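Local coordinates for protein nitroalkane oxidase (Podospora anserina, PDB 3MKH) that oxidises primary and secondary nitroalkanes to aldehydes or ketones with FAD, consuming oxygen and releasing nitrite and hydrogen peroxide, and works as a homotetramer, at residues Ser10-Tyr15 with Ile76-Leu81; Val282-Arg286 with Gln323-Arg328. All coordinates share one frame. Residues are numbered along the deposited sequence.

Contact 1 of 2, residues Ser10-Tyr15 with Ile76-Leu81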
loop_
_atom_site.group_PDB
_atom_site.type_symbol
_atom_site.label_atom_id
_atom_site.label_comp_id
_atom_site.label_asym_id
_atom_site.label_seq_id
_atom_site.Cartn_x
_atom_site.Cartn_y
_atom_site.Cartn_z
ATOM N N SER A 10 -7.289 -18.819 -33.807
ATOM C CA SER A 10 -6.803 -19.916 -32.973
ATOM C C SER A 10 -6.815 -19.571 -31.472
ATOM O O SER A 10 -7.011 -20.442 -30.615
ATOM C CB SER A 10 -5.405 -20.329 -33.421
ATOM O OG SER A 10 -4.840 -21.236 -32.499
ATOM N N GLN A 11 -6.612 -18.297 -31.156
ATOM C CA GLN A 11 -6.634 -17.856 -29.768
ATOM C C GLN A 11 -8.067 -17.688 -29.280
ATOM O O GLN A 11 -8.375 -17.990 -28.126
ATOM C CB GLN A 11 -5.813 -16.579 -29.596
ATOM C CG GLN A 11 -4.313 -16.818 -29.831
ATOM C CD GLN A 11 -3.525 -15.537 -30.004
ATOM O OE1 GLN A 11 -4.081 -14.492 -30.352
ATOM N NE2 GLN A 11 -2.220 -15.608 -29.757
ATOM N N LYS A 12 -8.948 -17.232 -30.161
ATOM C CA LYS A 12 -10.364 -17.198 -29.823
ATOM C C LYS A 12 -10.869 -18.610 -29.595
ATOM O O LYS A 12 -11.666 -18.855 -28.688
ATOM C CB LYS A 12 -11.177 -16.501 -30.919
ATOM C CG LYS A 12 -11.132 -14.998 -30.806
ATOM C CD LYS A 12 -11.763 -14.304 -32.001
ATOM C CE LYS A 12 -11.445 -12.811 -31.970
ATOM N NZ LYS A 12 -11.946 -12.094 -33.172
ATOM N N GLY A 13 -10.390 -19.541 -30.414
ATOM C CA GLY A 13 -10.775 -20.933 -30.289
ATOM C C GLY A 13 -10.364 -21.497 -28.941
ATOM O O GLY A 13 -11.135 -22.197 -28.270
ATOM N N THR A 14 -9.143 -21.175 -28.528
ATOM C CA THR A 14 -8.648 -21.611 -27.234
ATOM C C THR A 14 -9.520 -21.069 -26.103
ATOM O O THR A 14 -9.883 -21.810 -25.198
ATOM C CB THR A 14 -7.178 -21.194 -27.032
ATOM O OG1 THR A 14 -6.361 -21.887 -27.983
ATOM C CG2 THR A 14 -6.699 -21.537 -25.626
ATOM N N TYR A 15 -9.859 -19.785 -26.171
ATOM C CA TYR A 15 -10.731 -19.166 -25.171
ATOM C C TYR A 15 -12.076 -19.885 -25.087
ATOM O O TYR A 15 -12.538 -20.226 -24.001
ATOM C CB TYR A 15 -10.949 -17.684 -25.482
ATOM C CG TYR A 15 -11.886 -16.970 -24.518
ATOM C CD1 TYR A 15 -11.613 -16.928 -23.153
ATOM C CD2 TYR A 15 -13.039 -16.342 -24.971
ATOM C CE1 TYR A 15 -12.463 -16.282 -22.269
ATOM C CE2 TYR A 15 -13.905 -15.687 -24.088
ATOM C CZ TYR A 15 -13.609 -15.658 -22.743
ATOM O OH TYR A 15 -14.434 -15.002 -21.855
ATOM N N ILE A 76 1.005 -17.999 -24.549
ATOM C CA ILE A 76 -0.167 -17.121 -24.562
ATOM C C ILE A 76 -1.476 -17.919 -24.484
ATOM O O ILE A 76 -2.381 -17.593 -23.715
ATOM C CB ILE A 76 -0.197 -16.244 -25.831
ATOM C CG1 ILE A 76 0.782 -15.084 -25.710
ATOM C CG2 ILE A 76 -1.587 -15.662 -26.051
ATOM C CD1 ILE A 76 0.100 -13.801 -25.259
ATOM N N GLU A 77 -1.582 -18.963 -25.294
ATOM C CA GLU A 77 -2.786 -19.794 -25.310
ATOM C C GLU A 77 -2.956 -20.552 -23.998
ATOM O O GLU A 77 -4.076 -20.752 -23.520
ATOM C CB GLU A 77 -2.760 -20.767 -26.504
ATOM C CG GLU A 77 -3.277 -20.144 -27.788
ATOM C CD GLU A 77 -2.695 -20.764 -29.058
ATOM O OE1 GLU A 77 -1.748 -21.592 -28.979
ATOM O OE2 GLU A 77 -3.187 -20.401 -30.148
ATOM N N SER A 78 -1.842 -20.984 -23.426
ATOM C CA SER A 78 -1.865 -21.580 -22.103
ATOM C C SER A 78 -2.380 -20.590 -21.062
ATOM O O SER A 78 -3.147 -20.957 -20.180
ATOM C CB SER A 78 -0.469 -22.068 -21.722
ATOM O OG SER A 78 -0.166 -23.224 -22.472
ATOM N N ALA A 79 -1.957 -19.335 -21.168
ATOM C CA ALA A 79 -2.385 -18.314 -20.215
ATOM C C ALA A 79 -3.885 -18.081 -20.328
ATOM O O ALA A 79 -4.564 -17.839 -19.329
ATOM C CB ALA A 79 -1.621 -17.015 -20.430
ATOM N N ILE A 80 -4.401 -18.164 -21.552
ATOM C CA ILE A 80 -5.833 -18.008 -21.779
ATOM C C ILE A 80 -6.600 -19.147 -21.114
ATOM O O ILE A 80 -7.561 -18.922 -20.379
ATOM C CB ILE A 80 -6.160 -17.908 -23.290
ATOM C CG1 ILE A 80 -5.665 -16.558 -23.829
ATOM C CG2 ILE A 80 -7.657 -18.112 -23.524
ATOM C CD1 ILE A 80 -5.587 -16.454 -25.364
ATOM N N LEU A 81 -6.150 -20.372 -21.336
ATOM C CA LEU A 81 -6.804 -21.522 -20.725
ATOM C C LEU A 81 -6.766 -21.427 -19.196
ATOM O O LEU A 81 -7.782 -21.620 -18.514
ATOM C CB LEU A 81 -6.130 -22.818 -21.190
ATOM C CG LEU A 81 -6.542 -24.090 -20.438
ATOM C CD1 LEU A 81 -7.997 -24.419 -20.711
ATOM C CD2 LEU A 81 -5.656 -25.262 -20.847
#

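Contact 2 of 2, residues Val282-Arg286 with Gln323-Arg328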
loop_
_atom_site.group_PDB
_atom_site.type_symbol
_atom_site.label_atom_id
_atom_site.label_comp_id
_atom_site.label_asym_id
_atom_site.label_seq_id
_atom_site.Cartn_x
_atom_site.Cartn_y
_atom_site.Cartn_z
ATOM N N VAL A 282 -4.827 -13.582 -12.616
ATOM C CA VAL A 282 -5.833 -12.887 -13.414
ATOM C C VAL A 282 -7.195 -13.554 -13.289
ATOM O O VAL A 282 -8.221 -12.880 -13.166
ATOM C CB VAL A 282 -5.442 -12.824 -14.923
ATOM C CG1 VAL A 282 -6.536 -12.121 -15.736
ATOM C CG2 VAL A 282 -4.084 -12.135 -15.106
ATOM N N GLY A 283 -7.206 -14.884 -13.329
ATOM C CA GLY A 283 -8.453 -15.631 -13.238
ATOM C C GLY A 283 -9.179 -15.411 -11.919
ATOM O O GLY A 283 -10.399 -15.239 -11.887
ATOM N N LEU A 284 -8.441 -15.441 -10.813
ATOM C CA LEU A 284 -9.077 -15.197 -9.518
ATOM C C LEU A 284 -9.572 -13.755 -9.415
ATOM O O LEU A 284 -10.612 -13.503 -8.823
ATOM C CB LEU A 284 -8.116 -15.478 -8.365
ATOM C CG LEU A 284 -7.633 -16.906 -8.173
ATOM C CD1 LEU A 284 -6.662 -16.968 -6.985
ATOM C CD2 LEU A 284 -8.825 -17.863 -7.973
ATOM N N MET A 285 -8.808 -12.816 -9.972
ATOM C CA MET A 285 -9.192 -11.406 -9.919
ATOM C C MET A 285 -10.469 -11.184 -10.704
ATOM O O MET A 285 -11.398 -10.526 -10.230
ATOM C CB MET A 285 -8.062 -10.515 -10.445
ATOM C CG MET A 285 -6.824 -10.568 -9.542
ATOM S SD MET A 285 -5.363 -9.741 -10.207
ATOM C CE MET A 285 -5.861 -8.027 -10.011
ATOM N N ARG A 286 -10.514 -11.749 -11.903
ATOM C CA ARG A 286 -11.727 -11.731 -12.716
ATOM C C ARG A 286 -12.904 -12.334 -11.941
ATOM O O ARG A 286 -13.985 -11.754 -11.881
ATOM C CB ARG A 286 -11.487 -12.500 -14.031
ATOM C CG ARG A 286 -12.760 -12.812 -14.785
ATOM C CD ARG A 286 -12.555 -12.670 -16.289
ATOM N NE ARG A 286 -11.761 -13.730 -16.921
ATOM C CZ ARG A 286 -12.245 -14.918 -17.263
ATOM N NH1 ARG A 286 -13.507 -15.228 -16.980
ATOM N NH2 ARG A 286 -11.471 -15.801 -17.882
ATOM N N GLN A 323 -6.433 -3.148 -11.653
ATOM C CA GLN A 323 -5.337 -4.067 -11.348
ATOM C C GLN A 323 -5.397 -5.327 -12.204
ATOM O O GLN A 323 -4.352 -5.853 -12.631
ATOM C CB GLN A 323 -5.344 -4.418 -9.857
ATOM C CG GLN A 323 -5.020 -3.214 -8.939
ATOM C CD GLN A 323 -3.574 -2.762 -9.079
ATOM O OE1 GLN A 323 -2.655 -3.586 -9.132
ATOM N NE2 GLN A 323 -3.367 -1.450 -9.133
ATOM N N THR A 324 -6.620 -5.802 -12.459
ATOM C CA THR A 324 -6.833 -7.008 -13.261
ATOM C C THR A 324 -6.392 -6.783 -14.712
ATOM O O THR A 324 -5.773 -7.651 -15.327
ATOM C CB THR A 324 -8.305 -7.485 -13.224
ATOM O OG1 THR A 324 -8.723 -7.629 -11.868
ATOM C CG2 THR A 324 -8.457 -8.855 -13.907
ATOM N N GLU A 325 -6.724 -5.618 -15.255
ATOM C CA GLU A 325 -6.319 -5.300 -16.627
ATOM C C GLU A 325 -4.795 -5.189 -16.730
ATOM O O GLU A 325 -4.195 -5.727 -17.653
ATOM C CB GLU A 325 -7.034 -4.035 -17.137
ATOM C CG GLU A 325 -8.572 -4.176 -17.187
ATOM C CD GLU A 325 -9.037 -5.242 -18.182
ATOM O OE1 GLU A 325 -8.185 -5.844 -18.858
ATOM O OE2 GLU A 325 -10.258 -5.458 -18.313
ATOM N N ALA A 326 -4.157 -4.529 -15.764
ATOM C CA ALA A 326 -2.688 -4.508 -15.727
ATOM C C ALA A 326 -2.091 -5.907 -15.625
ATOM O O ALA A 326 -1.111 -6.227 -16.302
ATOM C CB ALA A 326 -2.197 -3.664 -14.561
ATOM N N ALA A 327 -2.661 -6.729 -14.742
ATOM C CA ALA A 327 -2.186 -8.102 -14.538
ATOM C C ALA A 327 -2.226 -8.940 -15.825
ATOM O O ALA A 327 -1.251 -9.635 -16.155
ATOM C CB ALA A 327 -3.005 -8.809 -13.408
ATOM N N ARG A 328 -3.350 -8.896 -16.536
ATOM C CA ARG A 328 -3.476 -9.677 -17.778
ATOM C C ARG A 328 -2.505 -9.171 -18.844
ATOM O O ARG A 328 -1.852 -9.957 -19.515
ATOM C CB ARG A 328 -4.909 -9.690 -18.347
ATOM C CG ARG A 328 -5.057 -10.710 -19.475
ATOM C CD ARG A 328 -6.422 -10.652 -20.163
ATOM N NE ARG A 328 -7.498 -11.030 -19.260
ATOM C CZ ARG A 328 -8.374 -10.176 -18.741
ATOM N NH1 ARG A 328 -8.299 -8.875 -19.031
ATOM N NH2 ARG A 328 -9.323 -10.623 -17.925
#

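Contact 1 of 2, residues Ser10-Tyr15 with Ile76-Leu81
Thr14 overlaps the side chain and backbone of Glu77, its CG2 lying 3.5 Å from the Glu77 carbonyl O and its OG1 3.5 Å from Glu77 CG. The same methyl reaches Ile80, with Thr14 CG2 4.1 Å from Ile80 CG2. One turn earlier, Ser10 points sideways, yet its OG donates a 3.0 Å hydrogen bond to OE2 of Glu77, whose extended side chain runs back toward the start of helix 9-33. Ile80 fills the space between Gln11 and Tyr15: its CD1 lies 4.2 Å from Gln11 CB, and its CG2 packs 3.6 Å from Tyr15 CA, near the plane of the ring at its edge. The segments run roughly parallel, at 27° with axes 9.2 Å apart, and join the first helix of the acyl-CoA dehydrogenase N-terminal domain to helix 75-88. Beyond them, Trp332 of helix 311-340 covers Ile76 and Ile80, while the Tyr15 ring stacks on Tyr426 of the second subunit. Gln11 OE1 accepts a hydrogen bond from Ser8 N. The one hydrogen bond between the segments thus lies at the exposed Ser10, whereas the buried Ile80 packs against apolar groups from both subunits.

Contact 2 of 2, residues Val282-Arg286 with Gln323-Arg328
Val282 opens the contact with its CA-to-CB bond directed toward the opposing helix, where its CG2 lies 3.9 Å from Ala327 CB and 3.6 Å from Arg328 N. Its other methyl, CG1, meets CG2 of Thr324 at 4.2 Å and NE of Arg328 at 3.8 Å, so this one valine spans a full turn of the partner. Leu284 packs instead on helix 385-392. These segments belong to two long antiparallel helices, 262-298 and 311-340, of the C-terminal helical domain of the acyl-CoA dehydrogenase fold; locally they run at 158° with axes 9.5 Å apart. Met285 comes next, one turn after Val282. Its CB rests 3.3 Å from Thr324 OG1, which is hydrogen-bonded to Val320 O, and its SD lies 4.1 Å from Ala327 CB, while the terminal CE reaches Gln323 CB at 3.6 Å. Arg286 ends the segment with its guanidinium beside that of Arg328, Arg286 NE being 4.1 Å from Arg328 NH2. Glu83 of helix 75-88 salt-bridges both arginines; Glu84 also pairs with Arg286, Arg328 NH1 salt-bridges Glu325 OE1 at 3.0 Å, and Trp422 of the second subunit makes a cation-pi contact with Arg286.

From the N terminus, the chain leaves helix 9-33 and passes through two short helices before helix 75-88 returns to it, so contact 1 closes a loop with 60 residues between its segments. Helices 90-109 and 115-118 and then the β-sheet region follow before contact 2 opens, joining successive long helices across 36 residues. The two closures are therefore in series, neither nested nor crossed. Contacts 1 and 2 do not touch, their centres lying about 16 Å apart. Helix 75-88 bridges them: contact 1 uses its first half, while Glu83 and Glu84 farther along serve the arginines of contact 2. The N- and C-terminal helical domains are thereby tied together, and both contacts also touch the second subunit.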